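Local structure of deoxyhypusine synthase, putative (Entamoeba histolytica, 7L9R) at residues 262-268 against 287-293; 170-174 against 225-229; 98-103 against 127-132. The protein probably acts as a deoxyhypusine synthase, a transferase that in this family uses NAD to move the aminobutyl group of spermidine onto a lysine of eIF5A. All coordinates share one frame; numbering follows the deposited sequence. Where two conformers were deposited one is given.

Contact 1: residues 262-268 against 287-293; sequences ETGVIIL and ADFAVYI
Val265 and Ile267 reach across to strand 289-293 with both N and O, the two-residue step of parallel pairing. Val265 N bonds to Phe289 O and Val265 O accepts from Val291 N (2.8 Å); Ile267 N gives to Val291 O, and Ile267 O accepts from Ile293 N (2.9 Å). The segment directions differ by 2°, and the CA-H of Ile266 also points at Val291 O.

Polar side chains extend the pairing at its start. Asp288 OD2 receives Thr263 N on its anti lone pair (3.0 Å), while Asp288 N gives to Thr263 OG1 at 3.1 Å. Thr263 turns OG1 between its own N and carbonyl carbon (chi1 64°), within range of that N-H. The carboxylates of Glu262 and Asp288 lie stacked, 18° apart; Glu262 OE1 and Asp288 OD2, both acceptors, come within 3.5 Å, an unfavourable pairing that may raise the proton affinity of Glu262, since Asp288 is held by Thr263 N.

Apolar packing brings Ile267 CD1 to the edge of the Tyr292 ring at CE1 (3.6 Å), and on the other face Leu268 CD2 lies beside Ile293 CD1 (3.8 Å). Beta-branched valine and isoleucine suit extended strands, and the tyrosine and leucine fill the faces.

Both strands are internal to a six-stranded parallel Rossmann-like sheet, between strands 87-93 and 322-327. Helix 51-66 packs on Ile266, Phe289 and Val291, and helix 330-339 on Leu268 and Ile293.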
loop_
_atom_site.group_PDB
_atom_site.type_symbol
_atom_site.label_atom_id
_atom_site.label_comp_id
_atom_site.label_asym_id
_atom_site.label_seq_id
_atom_site.Cartn_x
_atom_site.Cartn_y
_atom_site.Cartn_z
ATOM N N GLU B 262 28.830 -18.656 8.605
ATOM C CA GLU B 262 27.375 -18.669 8.676
ATOM C C GLU B 262 26.896 -17.222 8.700
ATOM O O GLU B 262 27.549 -16.366 9.301
ATOM C CB GLU B 262 26.892 -19.434 9.917
ATOM C CG GLU B 262 25.404 -19.744 9.942
ATOM C CD GLU B 262 25.087 -21.081 9.300
ATOM O OE1 GLU B 262 25.979 -21.654 8.640
ATOM O OE2 GLU B 262 23.943 -21.557 9.449
ATOM N N THR B 263 25.767 -16.951 8.042
ATOM C CA THR B 263 25.270 -15.591 7.855
ATOM C C THR B 263 23.897 -15.397 8.485
ATOM O O THR B 263 23.011 -16.246 8.345
ATOM C CB THR B 263 25.169 -15.231 6.369
ATOM O OG1 THR B 263 24.195 -16.075 5.738
ATOM C CG2 THR B 263 26.501 -15.391 5.674
ATOM N N GLY B 264 23.727 -14.270 9.158
ATOM C CA GLY B 264 22.414 -13.840 9.611
ATOM C C GLY B 264 22.156 -12.411 9.189
ATOM O O GLY B 264 23.053 -11.571 9.227
ATOM N N VAL B 265 20.914 -12.137 8.805
ATOM C CA VAL B 265 20.550 -10.840 8.248
ATOM C C VAL B 265 19.286 -10.344 8.931
ATOM O O VAL B 265 18.298 -11.081 9.035
ATOM C CB VAL B 265 20.360 -10.915 6.722
ATOM C CG1 VAL B 265 19.757 -9.649 6.203
ATOM C CG2 VAL B 265 21.696 -11.144 6.054
ATOM N N ILE B 266 19.324 -9.098 9.397
ATOM C CA ILE B 266 18.190 -8.422 10.019
ATOM C C ILE B 266 18.045 -7.082 9.320
ATOM O O ILE B 266 18.969 -6.257 9.356
ATOM C CB ILE B 266 18.391 -8.220 11.531
ATOM C CG1 ILE B 266 18.712 -9.548 12.213
ATOM C CG2 ILE B 266 17.146 -7.580 12.164
ATOM C CD1 ILE B 266 19.190 -9.390 13.643
ATOM N N ILE B 267 16.900 -6.862 8.678
ATOM C CA ILE B 267 16.681 -5.658 7.886
ATOM C C ILE B 267 15.403 -4.990 8.367
ATOM O O ILE B 267 14.326 -5.596 8.334
ATOM C CB ILE B 267 16.598 -5.965 6.382
ATOM C CG1 ILE B 267 17.887 -6.646 5.917
ATOM C CG2 ILE B 267 16.388 -4.679 5.591
ATOM C CD1 ILE B 267 17.840 -7.109 4.483
ATOM N N LEU B 268 15.516 -3.740 8.787
ATOM C CA LEU B 268 14.383 -2.969 9.264
ATOM C C LEU B 268 14.102 -1.874 8.247
ATOM O O LEU B 268 14.976 -1.045 7.971
ATOM C CB LEU B 268 14.680 -2.375 10.640
ATOM C CG LEU B 268 15.423 -3.298 11.606
ATOM C CD1 LEU B 268 15.799 -2.556 12.881
ATOM C CD2 LEU B 268 14.585 -4.516 11.943
ATOM N N ALA B 287 20.217 -15.450 3.046
ATOM C CA ALA B 287 21.145 -15.794 4.107
ATOM C C ALA B 287 20.686 -17.070 4.806
ATOM O O ALA B 287 19.564 -17.543 4.610
ATOM C CB ALA B 287 21.260 -14.648 5.109
ATOM N N ASP B 288 21.576 -17.639 5.625
ATOM C CA ASP B 288 21.195 -18.814 6.403
ATOM C C ASP B 288 20.051 -18.485 7.351
ATOM O O ASP B 288 19.128 -19.289 7.525
ATOM C CB ASP B 288 22.392 -19.343 7.191
ATOM C CG ASP B 288 23.533 -19.786 6.300
ATOM O OD1 ASP B 288 23.314 -20.651 5.420
ATOM O OD2 ASP B 288 24.657 -19.276 6.491
ATOM N N PHE B 289 20.095 -17.303 7.967
ATOM C CA PHE B 289 19.029 -16.790 8.816
ATOM C C PHE B 289 18.697 -15.370 8.379
ATOM O O PHE B 289 19.599 -14.559 8.144
ATOM C CB PHE B 289 19.432 -16.791 10.300
ATOM C CG PHE B 289 19.875 -18.132 10.816
ATOM C CD1 PHE B 289 18.950 -19.131 11.080
ATOM C CD2 PHE B 289 21.217 -18.386 11.066
ATOM C CE1 PHE B 289 19.355 -20.367 11.566
ATOM C CE2 PHE B 289 21.629 -19.617 11.554
ATOM C CZ PHE B 289 20.697 -20.611 11.803
ATOM N N ALA B 290 17.406 -15.059 8.282
ATOM C CA ALA B 290 17.013 -13.736 7.820
ATOM C C ALA B 290 15.727 -13.304 8.507
ATOM O O ALA B 290 14.785 -14.090 8.639
ATOM C CB ALA B 290 16.838 -13.696 6.296
ATOM N N VAL B 291 15.709 -12.052 8.953
ATOM C CA VAL B 291 14.531 -11.423 9.536
ATOM C C VAL B 291 14.324 -10.097 8.823
ATOM O O VAL B 291 15.230 -9.254 8.801
ATOM C CB VAL B 291 14.683 -11.214 11.052
ATOM C CG1 VAL B 291 13.527 -10.378 11.609
ATOM C CG2 VAL B 291 14.760 -12.559 11.755
ATOM N N TYR B 292 13.144 -9.913 8.235
ATOM C CA TYR B 292 12.795 -8.684 7.538
ATOM C C TYR B 292 11.595 -8.072 8.243
ATOM O O TYR B 292 10.590 -8.755 8.462
ATOM C CB TYR B 292 12.471 -8.946 6.056
ATOM C CG TYR B 292 13.511 -9.763 5.315
ATOM C CD1 TYR B 292 14.690 -9.186 4.860
ATOM C CD2 TYR B 292 13.302 -11.111 5.051
ATOM C CE1 TYR B 292 15.642 -9.937 4.177
ATOM C CE2 TYR B 292 14.245 -11.869 4.362
ATOM C CZ TYR B 292 15.413 -11.277 3.928
ATOM O OH TYR B 292 16.354 -12.029 3.247
ATOM N N ILE B 293 11.702 -6.796 8.609
ATOM C CA ILE B 293 10.643 -6.090 9.327
ATOM C C ILE B 293 10.394 -4.764 8.627
ATOM O O ILE B 293 11.277 -3.897 8.605
ATOM C CB ILE B 293 11.008 -5.844 10.803
ATOM C CG1 ILE B 293 11.416 -7.145 11.494
ATOM C CG2 ILE B 293 9.854 -5.180 11.537
ATOM C CD1 ILE B 293 11.873 -6.946 12.915
#

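Contact 2: residues 170-174 against 225-229; sequences LKEFI and GLFGT
Phe227 is the bump of this contact: its ring projects from the first turn of helix 226-237 into a hollow on helix 160-179 formed by Leu170, Phe173 and Ile174. With CG anti to the backbone N (chi1 -172°), the ring swings out from its own helix and reaches the other with CD1, CE1 and CZ.

The walls of the hollow differ in shape. Ile174 roofs one face of the ring, its CD1 standing 4.0 Å above the plane and offset toward the rim, and its CG1 lies 4.0 Å from Phe227 CE1. Leu170 and Phe173 meet the ring at its edge instead. Leu170 CD2 comes to 4.1 Å from Phe227 CD1, whereas Phe173 CE2 approaches Phe227 CE1 at 4.0 Å. The two phenylalanine side chains cross at about a right angle, and CE1 of Phe227 also lies near the plane of the Phe173 ring, at that ring's edge.

Residues 170, 173 and 174 follow the i, i+3, i+4 spacing that places side chains on one face of a helix, here packing helix 160-179 on 226-237 within a helical cluster with 124-130 and 189-200 at one side of the Rossmann-like domain. Glycine at the N-cap, Gly225, precedes the turn that carries Phe227, and Glu126 accepts from Phe227 N, tying this helix start to helix 124-130.

A second, shallower fit lies beside the first. Leu226 CD2 touches Leu170 CD1 at 4.2 Å; forked at CG, Leu170 can offer one methyl to each neighbour, while the broad phenylalanine ring fills the deeper hollow. Beyond it, helix 189-200 packs against Phe173 through Met195, Met196 and Arg199, and Lys171 NZ forms a salt bridge with Glu233 further along helix 226-237, a polar link between the same two helices.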
loop_
_atom_site.group_PDB
_atom_site.type_symbol
_atom_site.label_atom_id
_atom_site.label_comp_id
_atom_site.label_asym_id
_atom_site.label_seq_id
_atom_site.Cartn_x
_atom_site.Cartn_y
_atom_site.Cartn_z
ATOM N N LEU B 170 30.329 18.640 10.106
ATOM C CA LEU B 170 30.648 17.858 8.914
ATOM C C LEU B 170 31.623 18.600 8.015
ATOM O O LEU B 170 32.528 17.991 7.432
ATOM C CB LEU B 170 29.372 17.515 8.146
ATOM C CG LEU B 170 28.409 16.561 8.845
ATOM C CD1 LEU B 170 27.088 16.502 8.099
ATOM C CD2 LEU B 170 29.031 15.179 8.963
ATOM N N LYS B 171 31.447 19.915 7.873
ATOM C CA LYS B 171 32.327 20.677 6.997
ATOM C C LYS B 171 33.741 20.747 7.559
ATOM O O LYS B 171 34.719 20.640 6.810
ATOM C CB LYS B 171 31.760 22.075 6.768
ATOM C CG LYS B 171 30.563 22.108 5.842
ATOM C CD LYS B 171 29.957 23.496 5.783
ATOM C CE LYS B 171 28.816 23.550 4.793
ATOM N NZ LYS B 171 28.173 24.891 4.767
ATOM N N GLU B 172 33.875 20.920 8.876
ATOM C CA GLU B 172 35.207 20.923 9.468
ATOM C C GLU B 172 35.886 19.572 9.289
ATOM O O GLU B 172 37.090 19.505 9.015
ATOM C CB GLU B 172 35.125 21.306 10.946
ATOM C CG GLU B 172 34.664 22.735 11.182
ATOM C CD GLU B 172 34.661 23.110 12.647
ATOM O OE1 GLU B 172 35.582 22.674 13.374
ATOM O OE2 GLU B 172 33.741 23.842 13.073
ATOM N N PHE B 173 35.118 18.486 9.405
ATOM C CA PHE B 173 35.666 17.157 9.162
ATOM C C PHE B 173 36.125 17.004 7.715
ATOM O O PHE B 173 37.212 16.476 7.454
ATOM C CB PHE B 173 34.620 16.102 9.528
ATOM C CG PHE B 173 34.909 14.730 8.986
ATOM C CD1 PHE B 173 35.842 13.904 9.593
ATOM C CD2 PHE B 173 34.200 14.245 7.896
ATOM C CE1 PHE B 173 36.092 12.629 9.101
ATOM C CE2 PHE B 173 34.443 12.976 7.395
ATOM C CZ PHE B 173 35.386 12.164 8.001
ATOM N N ILE B 174 35.316 17.467 6.763
ATOM C CA ILE B 174 35.689 17.356 5.357
ATOM C C ILE B 174 36.958 18.154 5.084
ATOM O O ILE B 174 37.861 17.698 4.371
ATOM C CB ILE B 174 34.521 17.808 4.462
ATOM C CG1 ILE B 174 33.366 16.814 4.573
ATOM C CG2 ILE B 174 34.975 17.914 3.009
ATOM C CD1 ILE B 174 32.056 17.318 4.003
ATOM N N GLY B 225 22.946 12.450 1.146
ATOM C CA GLY B 225 22.343 13.078 2.291
ATOM C C GLY B 225 23.016 14.381 2.668
ATOM O O GLY B 225 23.717 15.012 1.864
ATOM N N LEU B 226 22.819 14.783 3.929
ATOM C CA LEU B 226 23.357 16.055 4.405
ATOM C C LEU B 226 24.868 16.130 4.209
ATOM O O LEU B 226 25.404 17.202 3.895
ATOM C CB LEU B 226 22.999 16.253 5.877
ATOM C CG LEU B 226 23.340 17.612 6.480
ATOM C CD1 LEU B 226 22.584 18.710 5.746
ATOM C CD2 LEU B 226 23.029 17.629 7.974
ATOM N N PHE B 227 25.566 14.996 4.360
ATOM C CA PHE B 227 26.994 14.946 4.051
ATOM C C PHE B 227 27.277 15.449 2.638
ATOM O O PHE B 227 28.219 16.219 2.423
ATOM C CB PHE B 227 27.533 13.522 4.239
ATOM C CG PHE B 227 29.037 13.414 4.138
ATOM C CD1 PHE B 227 29.841 13.648 5.239
ATOM C CD2 PHE B 227 29.642 13.061 2.946
ATOM C CE1 PHE B 227 31.221 13.547 5.147
ATOM C CE2 PHE B 227 31.015 12.959 2.848
ATOM C CZ PHE B 227 31.808 13.208 3.949
ATOM N N GLY B 228 26.461 15.042 1.662
ATOM C CA GLY B 228 26.671 15.511 0.300
ATOM C C GLY B 228 26.336 16.982 0.136
ATOM O O GLY B 228 27.037 17.710 -0.570
ATOM N N THR B 229 25.282 17.446 0.811
ATOM C CA THR B 229 24.978 18.875 0.829
ATOM C C THR B 229 26.169 19.690 1.320
ATOM O O THR B 229 26.494 20.737 0.747
ATOM C CB THR B 229 23.761 19.145 1.716
ATOM O OG1 THR B 229 22.653 18.353 1.269
ATOM C CG2 THR B 229 23.383 20.626 1.683
#

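Contact 3: residues 98-103 against 127-132; sequences MTSGLR and TDIMKC
The guanidinium of Arg103 has Lys131 CB over the centre of one face, 3.7 Å above the plane, and polar partners around its edge. There NE gives a salt-bridge hydrogen bond to Asp128 OD1 (2.7 Å), which it meets nearly along its C-O axis; the carboxylate plane is turned 71° from the guanidinium. NH2 adds a weak bond to Asp128 O and lies 3.5 Å from Cys132 SG, while NH1 reaches Lys131 O through a water. Arginine suits this place because its several N-H groups fan out in one plane.

Asp128 also receives Val206 N at OD1 and Ile207 N at OD2, at the start of helix 206-212, which helps fix the carboxylate's rotation.

Lys131 runs the other way past Arg103, extended beyond CG, and donates from NZ to Met98 O (2.9 Å) and weakly to Thr99 O (3.0 Å). Thr127 CG2 packs on Met98 O at 3.6 Å.

These carbonyls belong to the end of helix 95-99, where Ser100 OG, also hydrogen-bonded to Met97 O, accepts from Leu102 N in a capping bond at the start of helix 102-111. A lysine ammonium at carbonyls of a helix C-terminus is a recognised C-capping interaction.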
loop_
_atom_site.group_PDB
_atom_site.type_symbol
_atom_site.label_atom_id
_atom_site.label_comp_id
_atom_site.label_asym_id
_atom_site.label_seq_id
_atom_site.Cartn_x
_atom_site.Cartn_y
_atom_site.Cartn_z
ATOM N N MET B 98 16.822 5.761 12.415
ATOM C CA MET B 98 17.785 6.533 13.194
ATOM C C MET B 98 17.141 7.763 13.816
ATOM O O MET B 98 17.570 8.224 14.885
ATOM C CB MET B 98 18.962 6.949 12.315
ATOM C CG MET B 98 20.120 5.972 12.302
ATOM S SD MET B 98 21.056 6.000 13.843
ATOM C CE MET B 98 22.661 5.479 13.252
ATOM N N THR B 99 16.116 8.313 13.159
ATOM C CA THR B 99 15.407 9.471 13.693
ATOM C C THR B 99 14.557 9.097 14.901
ATOM O O THR B 99 14.322 9.934 15.782
ATOM C CB THR B 99 14.553 10.100 12.592
ATOM O OG1 THR B 99 15.408 10.512 11.511
ATOM C CG2 THR B 99 13.792 11.304 13.114
ATOM N N SER B 100 14.091 7.854 14.966
ATOM C CA SER B 100 13.313 7.399 16.102
ATOM C C SER B 100 14.239 7.023 17.255
ATOM O O SER B 100 15.470 7.075 17.146
ATOM C CB SER B 100 12.458 6.203 15.707
ATOM O OG SER B 100 13.239 5.022 15.729
ATOM N N GLY B 101 13.638 6.593 18.362
ATOM C CA GLY B 101 14.415 6.109 19.487
ATOM C C GLY B 101 15.180 4.831 19.218
ATOM O O GLY B 101 15.990 4.430 20.061
ATOM N N LEU B 102 14.934 4.180 18.075
ATOM C CA LEU B 102 15.697 2.991 17.715
ATOM C C LEU B 102 17.187 3.265 17.630
ATOM O O LEU B 102 17.988 2.330 17.769
ATOM C CB LEU B 102 15.234 2.433 16.375
ATOM C CG LEU B 102 13.965 1.592 16.346
ATOM C CD1 LEU B 102 13.698 1.153 14.903
ATOM C CD2 LEU B 102 14.097 0.408 17.267
ATOM N N ARG B 103 17.569 4.519 17.378
ATOM C CA ARG B 103 18.976 4.903 17.359
ATOM C C ARG B 103 19.708 4.414 18.603
ATOM O O ARG B 103 20.840 3.926 18.521
ATOM C CB ARG B 103 19.083 6.422 17.238
ATOM C CG ARG B 103 20.490 6.955 17.192
ATOM C CD ARG B 103 20.893 7.520 18.519
ATOM N NE ARG B 103 22.098 8.325 18.415
ATOM C CZ ARG B 103 22.500 9.177 19.345
ATOM N NH1 ARG B 103 21.813 9.349 20.464
ATOM N NH2 ARG B 103 23.613 9.875 19.146
ATOM N N THR B 127 22.150 11.945 11.237
ATOM C CA THR B 127 21.188 11.961 12.336
ATOM C C THR B 127 21.837 11.509 13.638
ATOM O O THR B 127 21.610 12.115 14.692
ATOM C CB THR B 127 19.999 11.069 11.985
ATOM O OG1 THR B 127 19.405 11.550 10.777
ATOM C CG2 THR B 127 18.951 11.050 13.097
ATOM N N ASP B 128 22.661 10.457 13.576
ATOM C CA ASP B 128 23.354 9.968 14.764
ATOM C C ASP B 128 24.267 11.044 15.341
ATOM O O ASP B 128 24.294 11.260 16.562
ATOM C CB ASP B 128 24.135 8.703 14.398
ATOM C CG ASP B 128 24.789 8.026 15.599
ATOM O OD1 ASP B 128 24.118 7.847 16.643
ATOM O OD2 ASP B 128 25.977 7.640 15.478
ATOM N N ILE B 129 24.983 11.758 14.465
ATOM C CA ILE B 129 25.823 12.882 14.876
ATOM C C ILE B 129 24.968 14.014 15.434
ATOM O O ILE B 129 25.280 14.593 16.482
ATOM C CB ILE B 129 26.675 13.369 13.689
ATOM C CG1 ILE B 129 27.673 12.298 13.251
ATOM C CG2 ILE B 129 27.377 14.684 14.021
ATOM C CD1 ILE B 129 28.364 12.618 11.933
ATOM N N MET B 130 23.890 14.358 14.724
ATOM C CA MET B 130 23.046 15.484 15.114
ATOM C C MET B 130 22.476 15.297 16.515
ATOM O O MET B 130 22.404 16.252 17.297
ATOM C CB MET B 130 21.923 15.652 14.086
ATOM C CG MET B 130 21.015 16.837 14.321
ATOM S SD MET B 130 19.763 17.032 13.028
ATOM C CE MET B 130 20.742 16.788 11.551
ATOM N N LYS B 131 22.086 14.067 16.861
ATOM C CA LYS B 131 21.515 13.806 18.176
ATOM C C LYS B 131 22.522 13.956 19.308
ATOM O O LYS B 131 22.106 14.026 20.467
ATOM C CB LYS B 131 20.898 12.407 18.223
ATOM C CG LYS B 131 19.597 12.298 17.453
ATOM C CD LYS B 131 18.993 10.916 17.565
ATOM C CE LYS B 131 17.528 10.935 17.139
ATOM N NZ LYS B 131 16.860 9.607 17.291
ATOM N N CYS B 132 23.823 14.024 19.014
ATOM C CA CYS B 132 24.801 14.294 20.062
ATOM C C CYS B 132 24.853 15.765 20.449
ATOM O O CYS B 132 25.367 16.090 21.524
ATOM C CB CYS B 132 26.197 13.839 19.628
ATOM S SG CYS B 132 26.387 12.064 19.374
HETATM O O HOH W 1 22.788 11.545 21.902
#

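Contact 1 and contact 2 are buried, whereas contact 3 is only partly so and lies next to a second subunit. Contact 1 joins two strands inside the parallel sheet and relies on backbone hydrogen bonds; the others join helices and their connecting turns. Contact 2 is purely apolar across its segments, and contact 3 relies mainly on a salt bridge and on carbonyls at a helix end. Contacts 2 and 3 touch each other, through Leu170 CD2 and Ile129 CD1 at 4.0 Å, where helices 124-130 and 160-179 pack. Contact 1 lies on the opposite side of the chain's centre from both, its centre 31 Å from that of contact 2.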